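Local coordinates for Nitrate/nitrite sensor protein narX (Escherichia coli K12, PDB 3EZI), which senses nitrate and nitrite through its periplasmic domain and signals their availability to the response regulators NarL and NarP as a membrane-bound histidine kinase, at residues 17-22 with 30-35. Sequence-based numbering, arbitrary orientation. Where two conformers were deposited one is given.
Sequences YRLLAA and KPLIKE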
ATOM      1  N   TYR A  17      -6.560  -3.063   4.624  1.00 13.18           N
ATOM      2  CA  TYR A  17      -7.693  -3.828   5.137  1.00 13.13           C
ATOM      3  C   TYR A  17      -8.450  -2.962   6.134  1.00 14.90           C
ATOM      4  O   TYR A  17      -9.676  -3.045   6.205  1.00 15.13           O
ATOM      5  CB  TYR A  17      -7.262  -5.108   5.891  1.00 12.84           C
ATOM      6  CG  TYR A  17      -6.625  -6.221   5.068  1.00 18.69           C
ATOM      7  CD1 TYR A  17      -6.996  -6.454   3.766  1.00 22.27           C
ATOM      8  CD2 TYR A  17      -5.686  -7.082   5.657  1.00 23.26           C
ATOM      9  CE1 TYR A  17      -6.445  -7.547   3.021  1.00 26.44           C
ATOM     10  CE2 TYR A  17      -5.134  -8.176   4.937  1.00 26.79           C
ATOM     11  CZ  TYR A  17      -5.526  -8.393   3.620  1.00 27.10           C
ATOM     12  OH  TYR A  17      -5.027  -9.485   2.925  1.00 29.67           O
ATOM     13  N   ARG A  18      -7.716  -2.180   6.945  1.00 14.88           N
ATOM     14  CA  ARG A  18      -8.311  -1.281   7.948  1.00 15.54           C
ATOM     15  C   ARG A  18      -9.222  -0.206   7.311  1.00 17.98           C
ATOM     16  O   ARG A  18     -10.312   0.081   7.807  1.00 15.13           O
ATOM     17  CB  ARG A  18      -7.208  -0.567   8.746  1.00 20.25           C
ATOM     18  CG  ARG A  18      -6.992  -1.034  10.146  1.00 27.12           C
ATOM     19  CD  ARG A  18      -6.624   0.133  11.077  1.00 25.64           C
ATOM     20  NE  ARG A  18      -5.637   1.026  10.471  1.00 25.60           N
ATOM     21  CZ  ARG A  18      -4.661   1.596  11.161  1.00 27.93           C
ATOM     22  NH1 ARG A  18      -4.562   1.362  12.459  1.00 27.54           N
ATOM     23  NH2 ARG A  18      -3.766   2.365  10.550  1.00 31.48           N
ATOM     24  N   LEU A  19      -8.751   0.404   6.223  1.00 13.96           N
ATOM     25  CA  LEU A  19      -9.541   1.398   5.497  1.00 12.46           C
ATOM     26  C   LEU A  19     -10.743   0.747   4.830  1.00 13.26           C
ATOM     27  O   LEU A  19     -11.822   1.336   4.792  1.00 15.70           O
ATOM     28  CB  LEU A  19      -8.676   2.127   4.421  1.00 14.57           C
ATOM     29  CG  LEU A  19      -7.990   3.384   4.949  1.00 18.20           C
ATOM     30  CD1 LEU A  19      -6.954   3.907   3.922  1.00 23.84           C
ATOM     31  CD2 LEU A  19      -9.066   4.445   5.201  1.00 17.67           C
ATOM     32  N   LEU A  20     -10.597  -0.474   4.320  1.00 11.43           N
ATOM     33  CA  LEU A  20     -11.763  -1.106   3.686  1.00 12.84           C
ATOM     34  C   LEU A  20     -12.868  -1.348   4.715  1.00 12.78           C
ATOM     35  O   LEU A  20     -14.051  -1.226   4.403  1.00 14.51           O
ATOM     36  CB  LEU A  20     -11.385  -2.443   3.030  1.00 10.08           C
ATOM     37  CG  LEU A  20     -12.435  -3.282   2.242  1.00 10.86           C
ATOM     38  CD1 LEU A  20     -12.931  -2.528   1.002  1.00 15.81           C
ATOM     39  CD2 LEU A  20     -11.761  -4.622   1.793  1.00 12.85           C
ATOM     40  N   ALA A  21     -12.459  -1.726   5.922  1.00 14.52           N
ATOM     41  CA  ALA A  21     -13.403  -2.013   7.002  1.00 12.59           C
ATOM     42  C   ALA A  21     -14.138  -0.746   7.461  1.00 14.49           C
ATOM     43  O   ALA A  21     -15.232  -0.832   8.070  1.00 14.36           O
ATOM     44  CB  ALA A  21     -12.656  -2.674   8.197  1.00 14.76           C
ATOM     45  N   ALA A  22     -13.566   0.419   7.154  1.00 13.93           N
ATOM     46  CA  ALA A  22     -14.173   1.716   7.542  1.00 13.72           C
ATOM     47  C   ALA A  22     -15.158   2.286   6.482  1.00 15.01           C
ATOM     48  O   ALA A  22     -15.850   3.254   6.756  1.00 15.74           O
ATOM     49  CB  ALA A  22     -13.054   2.769   7.833  1.00 13.77           C
ATOM     50  N   LYS A  30      -9.649  10.433   7.876  1.00 20.39           N
ATOM     51  CA  LYS A  30      -8.568  11.152   7.228  1.00 22.45           C
ATOM     52  C   LYS A  30      -7.190  10.797   7.778  1.00 21.12           C
ATOM     53  O   LYS A  30      -6.230  10.705   7.022  1.00 20.81           O
ATOM     54  CB  LYS A  30      -8.806  12.671   7.283  1.00 23.91           C
ATOM     55  CG  LYS A  30      -9.715  13.147   6.174  1.00 28.60           C
ATOM     56  CD  LYS A  30     -10.298  14.519   6.479  1.00 34.05           C
ATOM     57  CE  LYS A  30     -11.216  14.992   5.365  1.00 38.20           C
ATOM     58  NZ  LYS A  30     -10.450  15.197   4.099  1.00 42.64           N
ATOM     59  N   PRO A  31      -7.074  10.603   9.101  1.00 22.34           N
ATOM     60  CA  PRO A  31      -5.791  10.251   9.705  1.00 22.68           C
ATOM     61  C   PRO A  31      -5.262   8.907   9.179  1.00 19.95           C
ATOM     62  O   PRO A  31      -4.056   8.741   9.051  1.00 20.62           O
ATOM     63  CB  PRO A  31      -6.115  10.206  11.196  1.00 23.66           C
ATOM     64  CG  PRO A  31      -7.128  11.338  11.329  1.00 26.55           C
ATOM     65  CD  PRO A  31      -8.040  11.026  10.142  1.00 26.20           C
ATOM     66  N   LEU A  32      -6.163   7.975   8.858  1.00 20.09           N
ATOM     67  CA  LEU A  32      -5.721   6.662   8.334  1.00 18.75           C
ATOM     68  C   LEU A  32      -5.109   6.849   6.952  1.00 18.77           C
ATOM     69  O   LEU A  32      -4.127   6.169   6.572  1.00 16.37           O
ATOM     70  CB  LEU A  32      -6.878   5.677   8.141  1.00 20.97           C
ATOM     71  CG  LEU A  32      -7.803   5.281   9.282  1.00 23.35           C
ATOM     72  CD1 LEU A  32      -8.774   4.170   8.801  1.00 23.92           C
ATOM     73  CD2 LEU A  32      -6.957   4.799  10.427  1.00 19.82           C
ATOM     74  N   ILE A  33      -5.721   7.729   6.176  1.00 15.23           N
ATOM     75  CA  ILE A  33      -5.233   7.952   4.827  1.00 13.26           C
ATOM     76  C   ILE A  33      -3.869   8.622   4.920  1.00 16.15           C
ATOM     77  O   ILE A  33      -2.930   8.269   4.210  1.00 11.28           O
ATOM     78  CB  ILE A  33      -6.283   8.758   3.998  1.00 13.44           C
ATOM     79  CG1 ILE A  33      -7.581   7.944   3.887  1.00 14.43           C
ATOM     80  CG2 ILE A  33      -5.735   9.068   2.564  1.00 13.87           C
ATOM     81  CD1 ILE A  33      -8.725   8.737   3.175  1.00 18.36           C
ATOM     82  N   LYS A  34      -3.729   9.561   5.840  1.00 15.85           N
ATOM     83  CA  LYS A  34      -2.448  10.249   6.005  1.00 18.24           C
ATOM     84  C   LYS A  34      -1.324   9.296   6.428  1.00 18.93           C
ATOM     85  O   LYS A  34      -0.194   9.338   5.920  1.00 17.97           O
ATOM     86  CB  LYS A  34      -2.597  11.383   7.043  1.00 17.43           C
ATOM     87  CG  LYS A  34      -1.302  12.187   7.208  1.00 23.59           C
ATOM     88  CD  LYS A  34      -0.909  12.803   5.876  1.00 30.26           C
ATOM     89  CE  LYS A  34       0.393  13.607   5.878  1.00 35.93           C
ATOM     90  NZ  LYS A  34       0.614  14.200   4.510  1.00 38.16           N
ATOM     91  N   GLU A  35      -1.636   8.427   7.373  0.50 16.71           N
ATOM     92  CA  GLU A  35      -0.676   7.450   7.863  0.50 16.31           C
ATOM     93  C   GLU A  35      -0.250   6.535   6.712  0.50 14.86           C
ATOM     94  O   GLU A  35       0.938   6.229   6.550  0.50 12.80           O
ATOM     95  CB  GLU A  35      -1.330   6.621   8.967  0.50 18.90           C
ATOM     96  CG  GLU A  35      -0.387   5.808   9.820  0.50 21.54           C
ATOM     97  CD  GLU A  35      -1.135   5.089  10.929  0.50 24.59           C
ATOM     98  OE1 GLU A  35      -1.956   5.749  11.609  0.50 25.24           O
ATOM     99  OE2 GLU A  35      -0.906   3.876  11.115  0.50 28.65           O
TER
HETATM  100  O   HOH W   1      -3.775   3.906   8.037  1.00 24.14           O
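Leu19 and Leu32 meet where helices 3-22 and 30-40 pack antiparallel, a helical hairpin in the all-helical periplasmic sensor domain of NarX, here without ligand. The helix pair illustrates how a hairpin can join an apolar seam to a polar margin. The two leucine side chains run antiparallel alongside one another, CD2 of Leu19 lying 3.6 Å from CD1 of Leu32. Ile33 enters at about a right angle to Leu19, its CG1 4.0 Å from the same CD2, while Leu25 in the connecting loop also touches Leu19, which is buried. The other methyl of Leu32, CD2, sits 3.8 Å above the guanidinium plane of Arg18, toward the rim of the group. Bends at chi2 and chi3 (the latter -44°) curl the arginine chain over this leucine and bring NH2 to Glu35. In the conformer described, one of two modelled for Glu35, the planes stand 83° apart: OE2 lies at the guanidinium edge, yet NH2 approaches it from above the carboxylate plane. This salt bridge, which may not persist in the other conformer, spans 3.3 Å from NH2 to OE2, with an N-H...O angle of 149°. The same NH2 also donates to a water 2.9 Å away, which in turn donates to the backbone O of Leu32 at 2.7 Å.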